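Local coordinates for E3 ubiquitin-protein ligase TRIM65 (Homo sapiens, PDB 7JL4) that acts as an E3 ubiquitin ligase in innate immunity, autophagy and inflammation, this chain being its PRY-SPRY (B30.2) domain, at residues N21-P26 and C64-Q69; A70-W75 and G141-L146; L86-P91 and Q172-V177; S110-C115 and A123-E128; C150-S155 and L163-A168. One frame throughout, in Å; residues are numbered along the deposited sequence.

Contact 1 (N21-P26 and C64-Q69)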
# COMPACT_ATOMS: atom_id res chain seq x y z
N ASN A 21 12.48 -3.86 3.61
CA ASN A 21 11.64 -4.29 4.73
C ASN A 21 10.97 -3.07 5.37
O ASN A 21 11.62 -2.24 6.01
CB ASN A 21 12.46 -5.09 5.76
CG ASN A 21 12.96 -6.44 5.22
OD1 ASN A 21 12.38 -7.00 4.28
ND2 ASN A 21 14.05 -6.96 5.80
N LEU A 22 9.65 -2.96 5.22
CA LEU A 22 8.89 -1.79 5.66
C LEU A 22 8.27 -2.02 7.04
O LEU A 22 8.03 -3.16 7.45
CB LEU A 22 7.76 -1.47 4.67
CG LEU A 22 8.13 -1.23 3.20
CD1 LEU A 22 6.85 -0.90 2.43
CD2 LEU A 22 9.21 -0.16 3.04
N THR A 23 8.01 -0.91 7.74
CA THR A 23 7.26 -0.94 9.00
C THR A 23 6.25 0.20 9.01
O THR A 23 6.47 1.25 8.40
CB THR A 23 8.17 -0.81 10.23
OG1 THR A 23 8.98 0.36 10.12
CG2 THR A 23 9.09 -2.02 10.37
N PHE A 24 5.12 -0.01 9.70
CA PHE A 24 4.12 1.04 9.80
C PHE A 24 4.57 2.14 10.77
O PHE A 24 5.40 1.91 11.66
CB PHE A 24 2.77 0.45 10.25
CG PHE A 24 2.16 -0.46 9.23
CD1 PHE A 24 1.71 0.04 8.01
CD2 PHE A 24 2.04 -1.82 9.48
CE1 PHE A 24 1.13 -0.81 7.06
CE2 PHE A 24 1.45 -2.68 8.54
CZ PHE A 24 1.00 -2.17 7.32
N ASP A 25 4.07 3.35 10.53
CA ASP A 25 4.31 4.49 11.40
C ASP A 25 3.14 4.61 12.36
O ASP A 25 2.04 4.99 11.93
CB ASP A 25 4.46 5.77 10.55
CG ASP A 25 4.49 7.05 11.37
OD1 ASP A 25 4.49 7.00 12.62
OD2 ASP A 25 4.48 8.14 10.74
N PRO A 26 3.32 4.28 13.64
CA PRO A 26 2.18 4.32 14.59
C PRO A 26 1.61 5.71 14.83
O PRO A 26 0.44 5.82 15.22
CB PRO A 26 2.76 3.73 15.89
CG PRO A 26 4.27 3.77 15.72
CD PRO A 26 4.55 3.74 14.25
N CYS A 64 3.90 4.19 6.20
CA CYS A 64 5.07 3.49 6.70
C CYS A 64 6.10 4.49 7.20
O CYS A 64 6.04 5.69 6.92
CB CYS A 64 5.69 2.60 5.61
SG CYS A 64 4.72 1.13 5.24
N ALA A 65 7.08 3.97 7.93
CA ALA A 65 8.15 4.79 8.46
C ALA A 65 9.28 4.99 7.46
O ALA A 65 10.28 5.62 7.81
CB ALA A 65 8.72 4.15 9.73
N GLN A 66 9.16 4.46 6.25
CA GLN A 66 10.21 4.59 5.24
C GLN A 66 9.74 5.49 4.10
O GLN A 66 8.55 5.48 3.76
CB GLN A 66 10.59 3.22 4.66
CG GLN A 66 11.25 2.29 5.70
CD GLN A 66 10.25 1.65 6.66
OE1 GLN A 66 9.08 1.41 6.31
NE2 GLN A 66 10.70 1.37 7.86
N SER A 67 10.67 6.23 3.50
CA SER A 67 10.40 7.03 2.30
C SER A 67 11.47 6.78 1.24
O SER A 67 12.60 6.39 1.57
CB SER A 67 10.38 8.52 2.65
OG SER A 67 9.32 8.80 3.53
N PHE A 68 11.15 7.07 -0.03
CA PHE A 68 12.07 6.73 -1.13
C PHE A 68 12.26 7.89 -2.10
O PHE A 68 11.30 8.57 -2.45
CB PHE A 68 11.54 5.47 -1.85
CG PHE A 68 11.34 4.30 -0.91
CD1 PHE A 68 12.42 3.50 -0.54
CD2 PHE A 68 10.10 4.05 -0.32
CE1 PHE A 68 12.28 2.45 0.37
CE2 PHE A 68 9.94 3.00 0.59
CZ PHE A 68 11.04 2.20 0.95
N GLN A 69 13.51 8.15 -2.54
CA GLN A 69 13.63 9.34 -3.41
C GLN A 69 14.43 9.17 -4.70
O GLN A 69 14.21 9.88 -5.68
CB GLN A 69 14.21 10.50 -2.62
CG GLN A 69 14.35 11.81 -3.41
CD GLN A 69 15.22 12.81 -2.68
OE1 GLN A 69 16.26 13.26 -3.18
NE2 GLN A 69 14.84 13.13 -1.48
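Thr23 and Gln66 join two irregular loops, one (21-26) ahead of strand 33-36 and the other (64-69) just after strand 61-63, in a contact that is polar at its centre and apolar beneath. The Gln66 carboxamide grips Thr23 twice. A bend at chi2 (78°) brings Gln66 CD to 3.6 Å from Thr23 N. Gln66 OE1 accepts the N-H of Thr23 N at 2.9 Å, the donor tilted from the carbonyl plane, while Gln66 NE2 reaches Thr23 OG1 at 3.0 Å within the amide plane. These two bonds would hold the amide against rotation. Ala65 N adds a 2.8 Å bond to Thr23 O (162° at the hydrogen), beside the single backbone bridge of Phe24 with Cys64. Below, Leu22 CD2 meets the edge of the Phe68 ring at CZ, 3.6 Å away. Cys64 SG makes an oblique sulfur-aromatic contact with the Phe24 ring. Pro176 and Leu188 touch both Leu22 and Cys64, which places these loops at the border of a B30.2 (PRY-SPRY) beta sandwich.

Contact 2 (A70-W75 and G141-L146)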
# COMPACT_ATOMS: atom_id res chain seq x y z
N ALA A 70 15.38 8.27 -4.73
CA ALA A 70 15.98 7.90 -5.99
C ALA A 70 16.10 6.40 -5.91
O ALA A 70 15.58 5.79 -4.98
CB ALA A 70 17.33 8.62 -6.17
N GLY A 71 16.81 5.80 -6.86
CA GLY A 71 17.09 4.38 -6.77
C GLY A 71 15.92 3.52 -7.23
O GLY A 71 15.10 3.93 -8.05
N HIS A 72 15.86 2.31 -6.69
CA HIS A 72 14.91 1.30 -7.13
C HIS A 72 14.58 0.45 -5.92
O HIS A 72 15.50 0.02 -5.22
CB HIS A 72 15.55 0.47 -8.26
CG HIS A 72 14.58 -0.35 -9.05
ND1 HIS A 72 14.90 -0.90 -10.27
CD2 HIS A 72 13.31 -0.76 -8.78
CE1 HIS A 72 13.87 -1.58 -10.74
NE2 HIS A 72 12.90 -1.52 -9.85
N HIS A 73 13.28 0.24 -5.65
CA HIS A 73 12.81 -0.31 -4.38
C HIS A 73 11.62 -1.23 -4.64
O HIS A 73 10.79 -0.94 -5.51
CB HIS A 73 12.40 0.84 -3.42
CG HIS A 73 13.43 1.93 -3.35
ND1 HIS A 73 14.58 1.78 -2.61
CD2 HIS A 73 13.53 3.12 -3.98
CE1 HIS A 73 15.33 2.86 -2.75
NE2 HIS A 73 14.72 3.69 -3.59
N TYR A 74 11.53 -2.33 -3.89
CA TYR A 74 10.47 -3.31 -4.10
C TYR A 74 10.07 -3.89 -2.75
O TYR A 74 10.93 -4.15 -1.90
CB TYR A 74 10.91 -4.46 -5.04
CG TYR A 74 9.88 -5.57 -5.19
CD1 TYR A 74 8.79 -5.42 -6.04
CD2 TYR A 74 9.99 -6.76 -4.45
CE1 TYR A 74 7.83 -6.45 -6.18
CE2 TYR A 74 9.03 -7.78 -4.56
CZ TYR A 74 7.95 -7.60 -5.43
OH TYR A 74 6.98 -8.58 -5.60
N TRP A 75 8.77 -4.12 -2.55
CA TRP A 75 8.32 -4.79 -1.34
C TRP A 75 7.01 -5.51 -1.63
O TRP A 75 6.34 -5.26 -2.65
CB TRP A 75 8.12 -3.82 -0.17
CG TRP A 75 7.20 -2.68 -0.49
CD1 TRP A 75 5.82 -2.66 -0.40
CD2 TRP A 75 7.59 -1.39 -1.02
NE1 TRP A 75 5.34 -1.43 -0.82
CE2 TRP A 75 6.39 -0.64 -1.19
CE3 TRP A 75 8.81 -0.78 -1.32
CZ2 TRP A 75 6.39 0.68 -1.68
CZ3 TRP A 75 8.82 0.54 -1.82
CH2 TRP A 75 7.61 1.25 -1.98
N GLY A 141 2.76 -7.03 -4.76
CA GLY A 141 4.07 -6.40 -4.80
C GLY A 141 3.98 -4.99 -5.36
O GLY A 141 3.13 -4.69 -6.20
N MET A 142 4.89 -4.13 -4.90
CA MET A 142 5.06 -2.78 -5.43
C MET A 142 6.52 -2.57 -5.80
O MET A 142 7.39 -2.65 -4.93
CB MET A 142 4.59 -1.73 -4.42
CG MET A 142 3.06 -1.84 -4.13
SD MET A 142 2.56 -0.78 -2.76
CE MET A 142 2.86 0.84 -3.44
N ASP A 143 6.76 -2.29 -7.08
CA ASP A 143 8.09 -2.07 -7.65
C ASP A 143 8.21 -0.60 -8.03
O ASP A 143 7.53 -0.15 -8.97
CB ASP A 143 8.31 -2.96 -8.87
CG ASP A 143 9.74 -2.92 -9.36
OD1 ASP A 143 10.66 -3.02 -8.52
OD2 ASP A 143 9.93 -2.81 -10.58
N LEU A 144 9.07 0.14 -7.33
CA LEU A 144 9.20 1.59 -7.45
C LEU A 144 10.56 1.89 -8.05
O LEU A 144 11.57 1.85 -7.34
CB LEU A 144 9.06 2.23 -6.07
CG LEU A 144 8.96 3.74 -6.04
CD1 LEU A 144 7.74 4.18 -6.88
CD2 LEU A 144 8.78 4.20 -4.57
N ASP A 145 10.61 2.18 -9.35
CA ASP A 145 11.87 2.46 -10.04
C ASP A 145 11.99 3.97 -10.17
O ASP A 145 11.44 4.59 -11.09
CB ASP A 145 11.93 1.74 -11.39
CG ASP A 145 13.22 2.03 -12.18
OD1 ASP A 145 13.97 2.98 -11.86
OD2 ASP A 145 13.49 1.26 -13.12
N LEU A 146 12.71 4.58 -9.23
CA LEU A 146 12.75 6.03 -9.21
C LEU A 146 13.82 6.57 -10.14
O LEU A 146 13.89 7.79 -10.33
CB LEU A 146 12.95 6.53 -7.77
CG LEU A 146 11.81 6.11 -6.86
CD1 LEU A 146 12.06 6.61 -5.44
CD2 LEU A 146 10.44 6.66 -7.40
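Met142 crosses the indole of Trp75 obliquely, and its side chain can be followed from CB. CB is 3.7 Å from Trp75 NE1, and CG is 4.0 Å from the same nitrogen. SD approaches Trp75 NE1 to 3.5 Å in an oblique Met-aromatic contact. The chain then bends at chi3 (66°), which carries CE to 3.9 Å from Trp75 CZ2; the same methyl touches Gly87 and Val88 of the facing sheet. Trp75 NE1 lies buried beside sulfur and carbon, with no polar partner in the model. Leu144 CD2 continues the apolar row at Trp75 CH2. The frame is an antiparallel strand pair of the seven-stranded sheet in the SPRY sandwich: strands 72-75 and 141-145 run at 176°, with His73-Leu144 and Trp75-Met142 as hydrogen-bonded pairs. On the other face, His72 NE2 donates to Asp143 OD1 at 3.0 Å on its syn side and more weakly to Asp143 OD2. Asp145 CB sits over the centre of the same imidazole, 3.8 Å from the His72 ring centroid, in a CH-pi contact. Asp145 OD1 accepts from Ser148 N; the two nearby carboxylates would probably favour a protonated His72. Back on the Trp75 face, His73 NE2 donates in its ring plane to Ala70 O at 2.7 Å, and His73 CD2 meets Leu146 CD1, which also approaches Ala70 O.

Contact 3 (L86-P91 and Q172-V177)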
# COMPACT_ATOMS: atom_id res chain seq x y z
N LEU A 86 -3.33 0.02 -1.61
CA LEU A 86 -1.87 0.08 -1.45
C LEU A 86 -1.35 1.20 -2.33
O LEU A 86 -1.65 1.24 -3.52
CB LEU A 86 -1.22 -1.24 -1.89
CG LEU A 86 -1.40 -2.58 -1.17
CD1 LEU A 86 -2.83 -3.05 -1.17
CD2 LEU A 86 -0.58 -3.58 -1.97
N GLY A 87 -0.53 2.09 -1.76
CA GLY A 87 -0.11 3.23 -2.54
C GLY A 87 1.15 3.89 -2.01
O GLY A 87 1.78 3.41 -1.06
N VAL A 88 1.52 4.99 -2.65
CA VAL A 88 2.59 5.87 -2.19
C VAL A 88 2.11 7.31 -2.32
O VAL A 88 1.25 7.62 -3.15
CB VAL A 88 3.89 5.65 -2.99
CG1 VAL A 88 4.45 4.26 -2.69
CG2 VAL A 88 3.63 5.84 -4.47
N SER A 89 2.67 8.20 -1.49
CA SER A 89 2.28 9.60 -1.52
C SER A 89 3.47 10.50 -1.24
O SER A 89 4.43 10.11 -0.57
CB SER A 89 1.22 9.94 -0.46
OG SER A 89 1.78 9.80 0.85
N TYR A 90 3.36 11.75 -1.72
CA TYR A 90 4.23 12.82 -1.30
C TYR A 90 3.87 13.18 0.14
O TYR A 90 2.81 12.78 0.64
CB TYR A 90 4.04 14.04 -2.20
CG TYR A 90 4.54 13.86 -3.61
CD1 TYR A 90 5.62 13.01 -3.91
CD2 TYR A 90 3.95 14.57 -4.66
CE1 TYR A 90 6.10 12.87 -5.23
CE2 TYR A 90 4.42 14.46 -5.96
CZ TYR A 90 5.47 13.61 -6.26
OH TYR A 90 5.87 13.55 -7.57
N PRO A 91 4.72 13.95 0.83
CA PRO A 91 4.43 14.33 2.22
C PRO A 91 3.14 15.13 2.43
O PRO A 91 2.67 15.20 3.57
CB PRO A 91 5.65 15.17 2.62
CG PRO A 91 6.76 14.69 1.72
CD PRO A 91 6.09 14.37 0.42
N GLN A 172 9.34 14.64 -5.02
CA GLN A 172 9.46 14.62 -3.57
C GLN A 172 9.63 13.17 -3.18
O GLN A 172 9.29 12.28 -3.96
CB GLN A 172 8.23 15.21 -2.87
CG GLN A 172 8.29 16.70 -2.69
CD GLN A 172 7.04 17.27 -2.08
OE1 GLN A 172 5.97 17.29 -2.70
NE2 GLN A 172 7.15 17.71 -0.84
N PRO A 173 10.14 12.90 -1.97
CA PRO A 173 10.16 11.51 -1.46
C PRO A 173 8.77 10.92 -1.37
O PRO A 173 7.79 11.61 -1.07
CB PRO A 173 10.78 11.66 -0.06
CG PRO A 173 11.62 12.92 -0.15
CD PRO A 173 10.78 13.84 -1.03
N LEU A 174 8.68 9.61 -1.63
CA LEU A 174 7.41 8.87 -1.60
C LEU A 174 7.36 7.98 -0.38
O LEU A 174 8.31 7.23 -0.10
CB LEU A 174 7.25 8.00 -2.85
CG LEU A 174 7.10 8.76 -4.14
CD1 LEU A 174 7.42 7.82 -5.27
CD2 LEU A 174 5.64 9.25 -4.26
N THR A 175 6.25 8.05 0.35
CA THR A 175 6.03 7.21 1.52
C THR A 175 4.91 6.21 1.23
O THR A 175 3.84 6.64 0.79
CB THR A 175 5.64 8.09 2.73
OG1 THR A 175 6.68 9.04 2.99
CG2 THR A 175 5.47 7.23 3.97
N PRO A 176 5.11 4.91 1.44
CA PRO A 176 4.01 3.96 1.29
C PRO A 176 2.85 4.32 2.21
O PRO A 176 3.05 4.70 3.37
CB PRO A 176 4.62 2.61 1.69
CG PRO A 176 6.13 2.79 1.50
CD PRO A 176 6.38 4.24 1.84
N VAL A 177 1.62 4.14 1.70
CA VAL A 177 0.42 4.50 2.46
C VAL A 177 -0.69 3.54 2.05
O VAL A 177 -0.74 3.07 0.91
CB VAL A 177 0.06 5.99 2.23
CG1 VAL A 177 -0.21 6.27 0.74
CG2 VAL A 177 -1.13 6.39 3.11
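Gly87-Val177 and Ser89-Thr175 are antiparallel hydrogen-bonded pairs flanking the non-hydrogen-bonded pair Val88-Pro176; the axes of the two short strand segments approach to 4.3 Å, their directions 144° apart. Thr175 N to Ser89 O is the straightest bond, 2.9 Å and 170° at the hydrogen, whereas Gly87 N to Val177 O is weak. Pro176, lacking an N-H, occupies a position where none is needed toward 86-89. Val88 CG2 meets Leu174 CD2 at 4.0 Å on one face of the sheet; on the other, Val177 CG1 lies 4.1 Å from Ser89 CB. These strands are neighbours in the six-stranded sheet of the SPRY sandwich, and Val88 touches Met142 while Leu174 touches Leu144 of the facing sheet. Past the strand end, Tyr90 CD1 is held between Gln172 CB at 3.6 Å and Leu174 CD2 at 3.8 Å. Its ring meets Trp112 edge-to-face, and its hydroxyl bonds to Asn171 N. An alanine at Tyr90 would probably open a gap beside Gln172 CB and Leu174 CD2 and leave Asn171 N without its hydroxyl partner. Gln172 is extended beyond CG, and its amide, the plane 39° from that of the Tyr90 ring, ends with OE1 3.8 Å from Tyr90 CG and NE2 3.7 Å from Pro91 CD. Thr175 OG1 turns instead to Ser67 OG.

Contact 4 (S110-C115 and A123-E128). Unlike the reference sequence in segment 110-115: Ser110 (reference Cys).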
# COMPACT_ATOMS: atom_id res chain seq x y z
N SER A 110 -0.95 14.01 -5.58
CA SER A 110 0.20 13.72 -4.70
C SER A 110 0.32 12.26 -4.31
O SER A 110 1.22 11.90 -3.53
CB SER A 110 0.13 14.59 -3.44
OG SER A 110 -1.06 14.30 -2.71
N SER A 111 -0.54 11.39 -4.84
CA SER A 111 -0.50 9.99 -4.45
C SER A 111 -0.96 9.11 -5.60
O SER A 111 -1.61 9.57 -6.55
CB SER A 111 -1.34 9.75 -3.20
OG SER A 111 -2.67 10.12 -3.43
N TRP A 112 -0.60 7.84 -5.50
CA TRP A 112 -0.90 6.84 -6.51
C TRP A 112 -1.25 5.56 -5.75
O TRP A 112 -0.57 5.23 -4.78
CB TRP A 112 0.34 6.57 -7.40
CG TRP A 112 0.80 7.71 -8.28
CD1 TRP A 112 0.61 7.83 -9.63
CD2 TRP A 112 1.57 8.86 -7.88
NE1 TRP A 112 1.21 8.99 -10.09
CE2 TRP A 112 1.80 9.64 -9.04
CE3 TRP A 112 2.11 9.29 -6.66
CZ2 TRP A 112 2.52 10.84 -9.01
CZ3 TRP A 112 2.81 10.48 -6.63
CH2 TRP A 112 3.01 11.24 -7.79
N GLY A 113 -2.28 4.83 -6.19
CA GLY A 113 -2.68 3.67 -5.41
C GLY A 113 -3.40 2.62 -6.24
O GLY A 113 -3.79 2.87 -7.39
N LEU A 114 -3.49 1.42 -5.68
CA LEU A 114 -4.20 0.29 -6.28
C LEU A 114 -5.15 -0.22 -5.23
O LEU A 114 -4.71 -0.72 -4.19
CB LEU A 114 -3.25 -0.83 -6.71
CG LEU A 114 -3.96 -1.96 -7.48
CD1 LEU A 114 -4.23 -1.53 -8.90
CD2 LEU A 114 -3.17 -3.26 -7.46
N CYS A 115 -6.46 -0.10 -5.48
CA CYS A 115 -7.44 -0.60 -4.52
C CYS A 115 -7.94 -1.97 -4.99
O CYS A 115 -8.29 -2.15 -6.16
CB CYS A 115 -8.57 0.42 -4.37
SG CYS A 115 -9.96 -0.21 -3.36
N ALA A 123 -7.01 1.33 -10.22
CA ALA A 123 -5.70 2.02 -10.22
C ALA A 123 -5.98 3.52 -10.19
O ALA A 123 -6.47 4.08 -11.18
CB ALA A 123 -4.87 1.65 -11.44
N TRP A 124 -5.66 4.17 -9.05
CA TRP A 124 -6.04 5.55 -8.73
C TRP A 124 -4.87 6.52 -8.86
O TRP A 124 -3.80 6.29 -8.29
CB TRP A 124 -6.55 5.66 -7.28
CG TRP A 124 -7.92 5.12 -7.05
CD1 TRP A 124 -8.26 3.91 -6.51
CD2 TRP A 124 -9.16 5.81 -7.30
NE1 TRP A 124 -9.65 3.79 -6.44
CE2 TRP A 124 -10.21 4.94 -6.91
CE3 TRP A 124 -9.47 7.06 -7.83
CZ2 TRP A 124 -11.57 5.30 -7.05
CZ3 TRP A 124 -10.80 7.42 -7.96
CH2 TRP A 124 -11.84 6.54 -7.58
N HIS A 125 -5.10 7.64 -9.56
CA HIS A 125 -4.21 8.80 -9.46
C HIS A 125 -4.99 10.03 -9.87
O HIS A 125 -5.77 9.98 -10.84
CB HIS A 125 -2.95 8.66 -10.33
CG HIS A 125 -2.11 9.91 -10.35
ND1 HIS A 125 -1.48 10.41 -9.22
CD2 HIS A 125 -1.80 10.77 -11.36
CE1 HIS A 125 -0.83 11.52 -9.53
NE2 HIS A 125 -1.01 11.77 -10.82
N ASN A 126 -4.81 11.13 -9.14
CA ASN A 126 -5.39 12.42 -9.52
C ASN A 126 -6.93 12.36 -9.54
O ASN A 126 -7.57 13.09 -10.31
CB ASN A 126 -4.86 12.87 -10.88
CG ASN A 126 -4.85 14.38 -11.03
OD1 ASN A 126 -4.82 15.11 -10.04
ND2 ASN A 126 -4.89 14.85 -12.27
N GLY A 127 -7.53 11.52 -8.71
CA GLY A 127 -9.01 11.43 -8.64
C GLY A 127 -9.64 10.59 -9.73
O GLY A 127 -10.88 10.49 -9.79
N GLU A 128 -8.83 9.95 -10.57
CA GLU A 128 -9.27 9.06 -11.64
C GLU A 128 -8.86 7.63 -11.35
O GLU A 128 -7.68 7.37 -11.05
CB GLU A 128 -8.65 9.50 -12.97
CG GLU A 128 -9.09 8.67 -14.19
CD GLU A 128 -8.29 9.05 -15.42
OE1 GLU A 128 -7.09 9.39 -15.28
OE2 GLU A 128 -8.86 9.08 -16.52
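Trp112 and His125 run next to each other in the same direction and form an offset stack: the indole five-membered ring and the imidazole have centroids 3.7 Å apart and planes within 3°. Trp112 NE1 stands over the centre of the His125 ring. Its approach to His125 ND1, 3.2 Å, is therefore stacking and not a hydrogen bond. That ND1 is committed elsewhere, donating to Ser111 O at 2.8 Å and 169°, with the acceptor in the ring plane. His125 CG is anti to its backbone N (chi1 174°), on the side of Trp112, and the ND1 bond then fixes the turn of the ring. Asn126 CB lies over the opposite imidazole face, toward its rim. Beyond this pair, Gly113 and Trp124 exchange two backbone bonds, Trp124 N to Gly113 O at 2.8 Å being the shorter. Leu114 CD1 meets Ala123 CB at 4.1 Å, and Cys115 CB touches the edge of the Trp124 indole. Further out, Phe166 and Phe170 meet the Trp112 indole edge-to-face, and Arg107 makes a cation-pi contact with Trp124. Strands 111-116 and 120-125 form a beta hairpin of the SPRY sandwich, and the chain leaves it through a type I' turn, His125 to Glu128, into strand 128-133.

Contact 5 (C150-S155 and L163-A168)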
# COMPACT_ATOMS: atom_id res chain seq x y z
N CYS A 150 8.87 4.84 -12.65
CA CYS A 150 7.83 3.85 -12.88
C CYS A 150 7.43 3.18 -11.58
O CYS A 150 8.29 2.76 -10.79
CB CYS A 150 8.32 2.79 -13.88
SG CYS A 150 8.84 3.54 -15.47
N LEU A 151 6.13 3.05 -11.36
CA LEU A 151 5.60 2.32 -10.22
C LEU A 151 4.70 1.22 -10.76
O LEU A 151 3.73 1.51 -11.47
CB LEU A 151 4.82 3.26 -9.29
CG LEU A 151 3.86 2.58 -8.30
CD1 LEU A 151 4.62 1.69 -7.30
CD2 LEU A 151 3.01 3.65 -7.58
N THR A 152 5.05 -0.03 -10.48
CA THR A 152 4.29 -1.17 -10.99
C THR A 152 3.79 -2.00 -9.83
O THR A 152 4.57 -2.34 -8.93
CB THR A 152 5.10 -2.05 -11.93
OG1 THR A 152 5.60 -1.26 -13.02
CG2 THR A 152 4.20 -3.20 -12.50
N PHE A 153 2.50 -2.33 -9.85
CA PHE A 153 1.89 -3.23 -8.90
C PHE A 153 1.85 -4.64 -9.47
O PHE A 153 1.52 -4.84 -10.65
CB PHE A 153 0.46 -2.80 -8.57
CG PHE A 153 0.37 -1.50 -7.87
CD1 PHE A 153 0.36 -0.31 -8.57
CD2 PHE A 153 0.34 -1.45 -6.49
CE1 PHE A 153 0.25 0.90 -7.91
CE2 PHE A 153 0.26 -0.23 -5.82
CZ PHE A 153 0.22 0.92 -6.53
N TYR A 154 2.11 -5.62 -8.61
CA TYR A 154 2.13 -7.03 -8.97
C TYR A 154 1.17 -7.84 -8.11
O TYR A 154 0.93 -7.52 -6.95
CB TYR A 154 3.53 -7.65 -8.82
CG TYR A 154 4.54 -7.19 -9.85
CD1 TYR A 154 5.21 -5.98 -9.70
CD2 TYR A 154 4.81 -7.97 -10.97
CE1 TYR A 154 6.15 -5.54 -10.66
CE2 TYR A 154 5.74 -7.57 -11.92
CZ TYR A 154 6.40 -6.36 -11.76
OH TYR A 154 7.30 -5.99 -12.73
N SER A 155 0.66 -8.91 -8.69
CA SER A 155 0.13 -10.03 -7.92
C SER A 155 1.18 -11.13 -7.97
O SER A 155 1.84 -11.31 -8.99
CB SER A 155 -1.20 -10.52 -8.50
OG SER A 155 -1.63 -11.66 -7.78
N LEU A 163 0.10 -5.85 -12.73
CA LEU A 163 -1.30 -5.45 -12.71
C LEU A 163 -1.53 -4.08 -13.33
O LEU A 163 -2.52 -3.88 -14.05
CB LEU A 163 -1.82 -5.44 -11.26
CG LEU A 163 -1.74 -6.78 -10.51
CD1 LEU A 163 -2.16 -6.62 -9.04
CD2 LEU A 163 -2.58 -7.83 -11.21
N TYR A 164 -0.63 -3.14 -13.06
CA TYR A 164 -0.73 -1.77 -13.56
C TYR A 164 0.58 -1.04 -13.30
O TYR A 164 1.19 -1.22 -12.24
CB TYR A 164 -1.88 -1.01 -12.90
CG TYR A 164 -2.28 0.18 -13.75
CD1 TYR A 164 -3.02 -0.00 -14.91
CD2 TYR A 164 -1.86 1.46 -13.42
CE1 TYR A 164 -3.36 1.09 -15.72
CE2 TYR A 164 -2.21 2.54 -14.19
CZ TYR A 164 -2.95 2.36 -15.34
OH TYR A 164 -3.25 3.47 -16.10
N THR A 165 0.98 -0.19 -14.25
CA THR A 165 2.14 0.67 -14.11
C THR A 165 1.75 2.14 -14.28
O THR A 165 1.13 2.50 -15.29
CB THR A 165 3.20 0.30 -15.15
OG1 THR A 165 3.58 -1.07 -14.96
CG2 THR A 165 4.45 1.21 -15.06
N PHE A 166 2.12 2.97 -13.31
CA PHE A 166 2.10 4.42 -13.44
C PHE A 166 3.48 4.94 -13.79
O PHE A 166 4.49 4.41 -13.30
CB PHE A 166 1.68 5.10 -12.13
CG PHE A 166 0.25 4.88 -11.73
CD1 PHE A 166 -0.76 5.62 -12.32
CD2 PHE A 166 -0.07 3.99 -10.70
CE1 PHE A 166 -2.10 5.44 -11.92
CE2 PHE A 166 -1.41 3.82 -10.29
CZ PHE A 166 -2.40 4.55 -10.90
N HIS A 167 3.52 6.00 -14.59
CA HIS A 167 4.76 6.74 -14.84
C HIS A 167 4.61 8.16 -14.32
O HIS A 167 3.55 8.77 -14.45
CB HIS A 167 5.13 6.79 -16.31
CG HIS A 167 6.40 7.52 -16.56
ND1 HIS A 167 6.46 8.69 -17.28
CD2 HIS A 167 7.67 7.26 -16.16
CE1 HIS A 167 7.71 9.12 -17.33
NE2 HIS A 167 8.47 8.27 -16.64
N ALA A 168 5.67 8.70 -13.73
CA ALA A 168 5.63 10.06 -13.21
C ALA A 168 7.05 10.56 -13.05
O ALA A 168 7.98 9.77 -12.86
CB ALA A 168 4.93 10.14 -11.85
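Leu163 N donates to Phe153 O at 2.7 Å, the shortest polar bond between these strands. It belongs to the beta hairpin of strands 150-155 and 161-167, whose second strand ends the seven-stranded sheet of the SPRY sandwich. Leu151-Phe166 and Phe153-Tyr164 are its hydrogen-bonded pairs, and the segments run antiparallel at 168°. At the non-hydrogen-bonded pair between them, Thr152 OG1 and Thr165 OG1 share a hydrogen bond of 2.8 Å, in which either could be the donor. Both oxygens are anti to their own carbonyl carbons, and each also packs against a methyl of its partner. Leu163 curls over the neighbouring backbone: CB lies 3.4 Å from Phe153 O, and CD1 is 3.6 Å from Ser155 N. The same side chain also touches Leu114 and Leu121 of the facing sheet. An alanine at Leu163 would probably leave a gap over the Tyr154-Ser155 peptide and deprive Ser155 CB of both methyl neighbours. On the interior face, Phe153 CE1 comes to the edge of the Phe166 ring, 4.1 Å from its CE2, and Tyr164 CE2 lies over a face of the Phe166 ring, toward the rim. Leu151 completes this patch and reaches Leu144 of the next strand. At the far end, Cys150 SG stands oblique to the His167 imidazole, 4.0 Å from its CD2.

In the fold
Contacts 2 and 5 belong to one sheet, centres about 10 Å apart, joined where strand 139-145 of contact 2 neighbours strand 150-155 of contact 5. Contacts 3 and 4 belong to the other, about 11 Å apart, joined through strands 84-89 and 111-116. Packing contacts cross the sandwich, with Leu114 CB 3.7 Å from Phe153 CD2. Contact 1 lies beside contacts 2 and 3, with Phe68 N 2.8 Å from Leu174 O, but its centre is about 19 Å from those of contacts 4 and 5. Contacts 4 and 5 nest within the loop closed by contact 3. Bound glycerol, probably from the crystallisation liquor, comes within about 4 Å of the Asp25 and Thr175 side chains.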